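Local coordinates for protein Obg-like ATPase 1 (Schizosaccharomyces pombe, PDB 1NI3) that hydrolyses ATP, and GTP less efficiently, and negatively regulates the G2/M transition of the cell cycle, at residues V213-I216 / N217-Y220; D143-I146 / I147-L151; V378-S381 / G382-A385. One frame throughout, in Å; residues are numbered along the deposited sequence.

In the fold
All three are local contacts within a continuous run of chain. Interactions 1 and 2 lie in the OBG-type G region, with centres about 22 Å apart. Interaction 2 lies within a helix and interaction 1 at the end of one; both are partly buried. They share helix 140-168: interaction 2 lies on it, and L219 of interaction 1 packs against it further along. Interaction 3 is the buried one. It sits in the TGS region, its centre about 39 Å from that of interaction 2, across the centre of the chain. The chemistry differs accordingly. Interaction 1 ends a helix, interaction 2 adds a serine-aspartate bond to regular helical bonding, and interaction 3 is a backbone-closed turn to which a carboxylate and a water add further bonds.

Interaction 1. Residues V213-I216 / N217-Y220; sequences VEII and NSLY
V213 and N217 stand one helical turn apart, and their side chains run side by side in the same direction. The N217 amide is the polar member of the pair. Its CG is anti to the carbonyl carbon (chi1 -72°), which turns the amide back along the helix. ND2 then lies 3.6 Å from V213 CG1. The methyl therefore flanks the nitrogen end of the amide. V213 O is 3.1 Å from N217 ND2, but at an angle too poor for a bond. The other end is held: N217 OD1 accepts a hydrogen bond from the backbone N of G15. The backbones of the pair are joined by a nearly straight bond, N217 N to V213 O, at 2.9 Å and 176°.

Beyond N217, L219 N is bonded to I216 O; the modelled distance is very short, so its length is doubtful. The L219 side chain bends back, with CG 3.4 Å from I216 O. N217 to Y220 form a type I turn, closed by Y220 N to N217 O at 3.2 Å. Y220 is the first residue to leave helical angles, and it has positive phi. N217 O also lies over the centre of one face of its ring.

I215 and I216 face helix 179-199, and L219 meets F158 and H162 of helix 140-168. The chemistry thus implies a helix end fixed on one side by apolar packing and on another by an asparagine that ties it to the N-terminal segment at G15.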
loop_
_atom_site.group_PDB
_atom_site.type_symbol
_atom_site.label_atom_id
_atom_site.label_comp_id
_atom_site.label_asym_id
_atom_site.label_seq_id
_atom_site.Cartn_x
_atom_site.Cartn_y
_atom_site.Cartn_z
ATOM N N VAL A 213 -0.226 -12.987 15.484
ATOM C CA VAL A 213 -0.260 -12.308 14.198
ATOM C C VAL A 213 -0.553 -13.350 13.128
ATOM O O VAL A 213 -1.347 -13.127 12.212
ATOM C CB VAL A 213 1.090 -11.619 13.903
ATOM C CG1 VAL A 213 1.206 -11.313 12.416
ATOM C CG2 VAL A 213 1.200 -10.334 14.705
ATOM N N GLU A 214 0.094 -14.497 13.273
ATOM C CA GLU A 214 -0.077 -15.599 12.346
ATOM C C GLU A 214 -1.540 -16.008 12.257
ATOM O O GLU A 214 -2.118 -16.094 11.171
ATOM C CB GLU A 214 0.762 -16.770 12.828
ATOM C CG GLU A 214 0.791 -17.941 11.909
ATOM C CD GLU A 214 1.645 -19.036 12.454
ATOM O OE1 GLU A 214 1.360 -19.476 13.589
ATOM O OE2 GLU A 214 2.612 -19.433 11.766
ATOM N N ILE A 215 -2.142 -16.262 13.409
ATOM C CA ILE A 215 -3.542 -16.662 13.435
ATOM C C ILE A 215 -4.389 -15.581 12.797
ATOM O O ILE A 215 -5.129 -15.840 11.859
ATOM C CB ILE A 215 -4.023 -16.900 14.866
ATOM C CG1 ILE A 215 -3.314 -18.135 15.427
ATOM C CG2 ILE A 215 -5.539 -17.069 14.894
ATOM C CD1 ILE A 215 -3.630 -18.443 16.853
ATOM N N ILE A 216 -4.275 -14.362 13.294
ATOM C CA ILE A 216 -5.058 -13.286 12.728
ATOM C C ILE A 216 -4.998 -13.261 11.193
ATOM O O ILE A 216 -6.041 -13.286 10.541
ATOM C CB ILE A 216 -4.611 -11.952 13.321
ATOM C CG1 ILE A 216 -4.836 -11.986 14.837
ATOM C CG2 ILE A 216 -5.406 -10.808 12.712
ATOM C CD1 ILE A 216 -4.459 -10.719 15.560
ATOM N N ASN A 217 -3.801 -13.253 10.608
ATOM C CA ASN A 217 -3.692 -13.236 9.140
ATOM C C ASN A 217 -4.618 -14.229 8.443
ATOM O O ASN A 217 -5.104 -13.979 7.332
ATOM C CB ASN A 217 -2.259 -13.508 8.697
ATOM C CG ASN A 217 -1.352 -12.357 8.975
ATOM O OD1 ASN A 217 -1.724 -11.197 8.796
ATOM N ND2 ASN A 217 -0.133 -12.661 9.386
ATOM N N SER A 218 -4.844 -15.366 9.084
ATOM C CA SER A 218 -5.711 -16.374 8.503
ATOM C C SER A 218 -7.150 -15.882 8.487
ATOM O O SER A 218 -8.008 -16.511 7.878
ATOM C CB SER A 218 -5.663 -17.654 9.320
ATOM O OG SER A 218 -6.233 -17.422 10.611
ATOM N N LEU A 219 -7.429 -14.765 9.144
ATOM C CA LEU A 219 -8.798 -14.266 9.158
ATOM C C LEU A 219 -9.064 -13.171 8.133
ATOM O O LEU A 219 -10.205 -12.729 7.963
ATOM C CB LEU A 219 -9.158 -13.744 10.544
ATOM C CG LEU A 219 -8.955 -14.713 11.708
ATOM C CD1 LEU A 219 -9.341 -14.021 12.997
ATOM C CD2 LEU A 219 -9.781 -15.964 11.490
ATOM N N TYR A 220 -8.007 -12.736 7.458
ATOM C CA TYR A 220 -8.102 -11.689 6.446
ATOM C C TYR A 220 -9.033 -10.550 6.864
ATOM O O TYR A 220 -9.865 -10.077 6.078
ATOM C CB TYR A 220 -8.556 -12.306 5.119
ATOM C CG TYR A 220 -7.695 -13.471 4.715
ATOM C CD1 TYR A 220 -7.842 -14.703 5.330
ATOM C CD2 TYR A 220 -6.657 -13.316 3.789
ATOM C CE1 TYR A 220 -6.984 -15.748 5.042
ATOM C CE2 TYR A 220 -5.790 -14.363 3.498
ATOM C CZ TYR A 220 -5.961 -15.579 4.133
ATOM O OH TYR A 220 -5.110 -16.625 3.862
#

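Interaction 2. Residues D143-I146 / I147-L151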
loop_
_atom_site.group_PDB
_atom_site.type_symbol
_atom_site.label_atom_id
_atom_site.label_comp_id
_atom_site.label_asym_id
_atom_site.label_seq_id
_atom_site.Cartn_x
_atom_site.Cartn_y
_atom_site.Cartn_z
ATOM N N ASP A 143 -17.834 11.107 9.224
ATOM C CA ASP A 143 -17.573 10.071 8.219
ATOM C C ASP A 143 -16.351 9.222 8.556
ATOM O O ASP A 143 -16.323 8.013 8.301
ATOM C CB ASP A 143 -17.362 10.720 6.855
ATOM C CG ASP A 143 -18.565 11.502 6.397
ATOM O OD1 ASP A 143 -19.126 12.251 7.226
ATOM O OD2 ASP A 143 -18.949 11.380 5.214
ATOM N N LEU A 144 -15.337 9.878 9.109
ATOM C CA LEU A 144 -14.111 9.201 9.499
ATOM C C LEU A 144 -14.410 8.094 10.503
ATOM O O LEU A 144 -13.856 6.997 10.409
ATOM C CB LEU A 144 -13.147 10.193 10.134
ATOM C CG LEU A 144 -11.938 10.625 9.313
ATOM C CD1 LEU A 144 -11.227 11.752 10.030
ATOM C CD2 LEU A 144 -11.018 9.437 9.106
ATOM N N SER A 145 -15.271 8.393 11.471
ATOM C CA SER A 145 -15.629 7.428 12.493
ATOM C C SER A 145 -16.544 6.335 11.937
ATOM O O SER A 145 -16.436 5.168 12.310
ATOM C CB SER A 145 -16.302 8.143 13.664
ATOM O OG SER A 145 -16.432 7.264 14.795
ATOM N N ILE A 146 -17.439 6.713 11.033
ATOM C CA ILE A 146 -18.360 5.756 10.420
ATOM C C ILE A 146 -17.618 4.552 9.848
ATOM O O ILE A 146 -17.823 3.410 10.275
ATOM C CB ILE A 146 -19.154 6.413 9.273
ATOM C CG1 ILE A 146 -20.137 7.431 9.845
ATOM C CG2 ILE A 146 -19.878 5.351 8.455
ATOM C CD1 ILE A 146 -20.724 8.338 8.797
ATOM N N ILE A 147 -16.763 4.821 8.863
ATOM C CA ILE A 147 -15.978 3.782 8.204
ATOM C C ILE A 147 -15.317 2.856 9.221
ATOM O O ILE A 147 -15.466 1.636 9.144
ATOM C CB ILE A 147 -14.924 4.422 7.253
ATOM C CG1 ILE A 147 -15.652 5.273 6.200
ATOM C CG2 ILE A 147 -14.122 3.346 6.531
ATOM C CD1 ILE A 147 -14.746 5.973 5.218
ATOM N N VAL A 148 -14.613 3.423 10.191
ATOM C CA VAL A 148 -13.966 2.594 11.198
ATOM C C VAL A 148 -14.974 1.632 11.815
ATOM O O VAL A 148 -14.814 0.412 11.743
ATOM C CB VAL A 148 -13.396 3.435 12.335
ATOM C CG1 VAL A 148 -12.445 2.592 13.149
ATOM C CG2 VAL A 148 -12.719 4.667 11.784
ATOM N N ASP A 149 -16.012 2.197 12.429
ATOM C CA ASP A 149 -17.048 1.408 13.091
ATOM C C ASP A 149 -17.625 0.359 12.163
ATOM O O ASP A 149 -17.898 -0.771 12.584
ATOM C CB ASP A 149 -18.147 2.327 13.609
ATOM C CG ASP A 149 -17.620 3.336 14.587
ATOM O OD1 ASP A 149 -16.969 2.916 15.576
ATOM O OD2 ASP A 149 -17.843 4.546 14.370
ATOM N N GLU A 150 -17.815 0.720 10.900
ATOM C CA GLU A 150 -18.334 -0.249 9.949
ATOM C C GLU A 150 -17.307 -1.373 9.858
ATOM O O GLU A 150 -17.660 -2.545 9.988
ATOM C CB GLU A 150 -18.569 0.401 8.575
ATOM C CG GLU A 150 -18.788 -0.598 7.443
ATOM C CD GLU A 150 -19.394 0.035 6.196
ATOM O OE1 GLU A 150 -19.133 1.232 5.953
ATOM O OE2 GLU A 150 -20.129 -0.658 5.454
ATOM N N LEU A 151 -16.035 -1.026 9.671
ATOM C CA LEU A 151 -15.023 -2.067 9.562
ATOM C C LEU A 151 -14.988 -2.942 10.812
ATOM O O LEU A 151 -14.999 -4.173 10.726
ATOM C CB LEU A 151 -13.636 -1.467 9.287
ATOM C CG LEU A 151 -13.533 -0.658 7.991
ATOM C CD1 LEU A 151 -12.082 -0.362 7.704
ATOM C CD2 LEU A 151 -14.160 -1.419 6.830
#
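S145 and D149 are brought together by two first torsions. S145 OG is anti to its own nitrogen (chi1 -169°), which sets the hydroxyl beside its carbonyl carbon, on the side facing D149. D149 CG lies beside its nitrogen (chi1 -59°), which points the carboxylate back toward the preceding turn. The hydroxyl of S145 donates to D149 OD2 at 3.1 Å. It reaches the syn side of that oxygen and lies 21° out of the carboxylate plane.

Backbone bonds beneath this pair run the opposite way, from the later residue to the earlier. D149 N bonds to S145 O at 3.0 Å, so the two residues are linked twice, once by main chain and once by side chains. E150 N bonds to I146 O at 2.8 Å. The bond from I147 N to D143 O is longer, at 3.3 Å. I147 CG1 lies 3.5 Å from that same D143 O, so the isoleucine lies alongside the carbonyl of the previous turn. E150 CB passes I146 O at 3.5 Å. The rest of the E150 chain is extended and carries its carboxylate off the helix. There OE1 and OE2 accept from the backbone N atoms of L105 and G106, one oxygen for each amide. Both ends of the carboxylate are thus held, which should limit its rotation.

L144 packs on Q121 and V123 of strand 118-124 and on helix 246-254, where W252 also touches S145 and V148. I147 reaches M28, L105 and Q121. The D143 side chain is about 6 Å from that of V31, a predicted ATP-binding residue. This is a long helix packed on a central strand beside a probable P-loop, as in the G domain of the P-loop NTPases.

Interaction 3. Residues V378-S381 / G382-A385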
loop_
_atom_site.group_PDB
_atom_site.type_symbol
_atom_site.label_atom_id
_atom_site.label_comp_id
_atom_site.label_asym_id
_atom_site.label_seq_id
_atom_site.Cartn_x
_atom_site.Cartn_y
_atom_site.Cartn_z
ATOM N N VAL A 378 19.575 -12.170 2.550
ATOM C CA VAL A 378 18.382 -11.348 2.444
ATOM C C VAL A 378 18.767 -10.138 1.613
ATOM O O VAL A 378 19.695 -9.403 1.961
ATOM C CB VAL A 378 17.862 -10.887 3.824
ATOM C CG1 VAL A 378 17.193 -12.045 4.537
ATOM C CG2 VAL A 378 19.014 -10.348 4.654
HETATM N N MSE A 379 18.061 -9.952 0.500
HETATM C CA MSE A 379 18.322 -8.842 -0.409
HETATM C C MSE A 379 18.301 -7.511 0.328
HETATM O O MSE A 379 17.671 -7.368 1.379
HETATM C CB MSE A 379 17.275 -8.820 -1.527
HETATM C CG MSE A 379 17.170 -10.104 -2.323
HETATM SE SE MSE A 379 18.780 -10.464 -3.340
HETATM C CE MSE A 379 18.350 -9.552 -4.995
ATOM N N GLU A 380 18.999 -6.536 -0.228
ATOM C CA GLU A 380 19.034 -5.224 0.377
ATOM C C GLU A 380 18.464 -4.225 -0.622
ATOM O O GLU A 380 18.810 -4.227 -1.807
ATOM C CB GLU A 380 20.465 -4.874 0.765
ATOM C CG GLU A 380 21.034 -5.833 1.813
ATOM C CD GLU A 380 22.489 -5.570 2.139
ATOM O OE1 GLU A 380 22.834 -4.423 2.495
ATOM O OE2 GLU A 380 23.289 -6.524 2.039
ATOM N N SER A 381 17.552 -3.394 -0.135
ATOM C CA SER A 381 16.893 -2.399 -0.955
ATOM C C SER A 381 17.888 -1.686 -1.839
ATOM O O SER A 381 18.851 -1.105 -1.353
ATOM C CB SER A 381 16.174 -1.388 -0.064
ATOM O OG SER A 381 15.373 -0.521 -0.838
ATOM N N GLY A 382 17.657 -1.750 -3.142
ATOM C CA GLY A 382 18.538 -1.081 -4.076
ATOM C C GLY A 382 19.552 -2.001 -4.716
ATOM O O GLY A 382 20.144 -1.671 -5.740
ATOM N N ASP A 383 19.754 -3.165 -4.119
ATOM C CA ASP A 383 20.724 -4.115 -4.646
ATOM C C ASP A 383 20.620 -4.309 -6.168
ATOM O O ASP A 383 19.524 -4.404 -6.733
ATOM C CB ASP A 383 20.574 -5.468 -3.938
ATOM C CG ASP A 383 21.419 -5.565 -2.674
ATOM O OD1 ASP A 383 22.071 -4.555 -2.307
ATOM O OD2 ASP A 383 21.443 -6.655 -2.053
ATOM N N ILE A 384 21.773 -4.345 -6.833
ATOM C CA ILE A 384 21.830 -4.577 -8.271
ATOM C C ILE A 384 22.316 -6.008 -8.356
ATOM O O ILE A 384 23.463 -6.296 -8.018
ATOM C CB ILE A 384 22.860 -3.671 -8.989
ATOM C CG1 ILE A 384 22.380 -2.219 -9.016
ATOM C CG2 ILE A 384 23.047 -4.156 -10.423
ATOM C CD1 ILE A 384 22.315 -1.574 -7.660
ATOM N N ALA A 385 21.442 -6.907 -8.788
ATOM C CA ALA A 385 21.805 -8.308 -8.860
ATOM C C ALA A 385 21.875 -8.873 -10.260
ATOM O O ALA A 385 21.381 -8.280 -11.217
ATOM C CB ALA A 385 20.841 -9.132 -8.019
HETATM O O HOH W 1 21.812 -2.012 -2.242
#
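This is a type II beta turn, E380 to D383, in the loop that leads into strand 384-386 of the TGS region. Its closing bond runs from D383 N to E380 O at 2.7 Å. G382 takes the position of positive phi, where a side chain would collide with the carbonyl oxygen of S381.

The D383 side chain folds back over the turn. OD2 accepts a weak bond from E380 N at 3.1 Å. OD1 takes a bond from water 1 at 2.6 Å, and the same water donates to S381 O at 3.2 Å. The carboxylates of E380 and D383 are turned 54° apart, with OE2 and OD2 4.5 Å from each other. The hydroxyl of Y377 is hydrogen-bonded to both oxygens, which probably eases the pairing of like charges. With an alanine at D383 the hydroxyl of Y377, the water and E380 N would probably each lose a carboxylate partner, although the backbone bond that closes the turn would remain.

M379, a selenomethionine, is bent at chi2 (-66°) and chi3 (-90°). The bends carry CE round to A385 CB, 3.9 Å away.

S381 OG is bonded to R69. M379 also packs on A329 and A332 of helix 329-336. D383 and A385 lie on Y310 of strand 307-312 and on I349 of strand 346-350, while backbone bonds to N309 and F311 join the turn and its outgoing strand to strand 307-312.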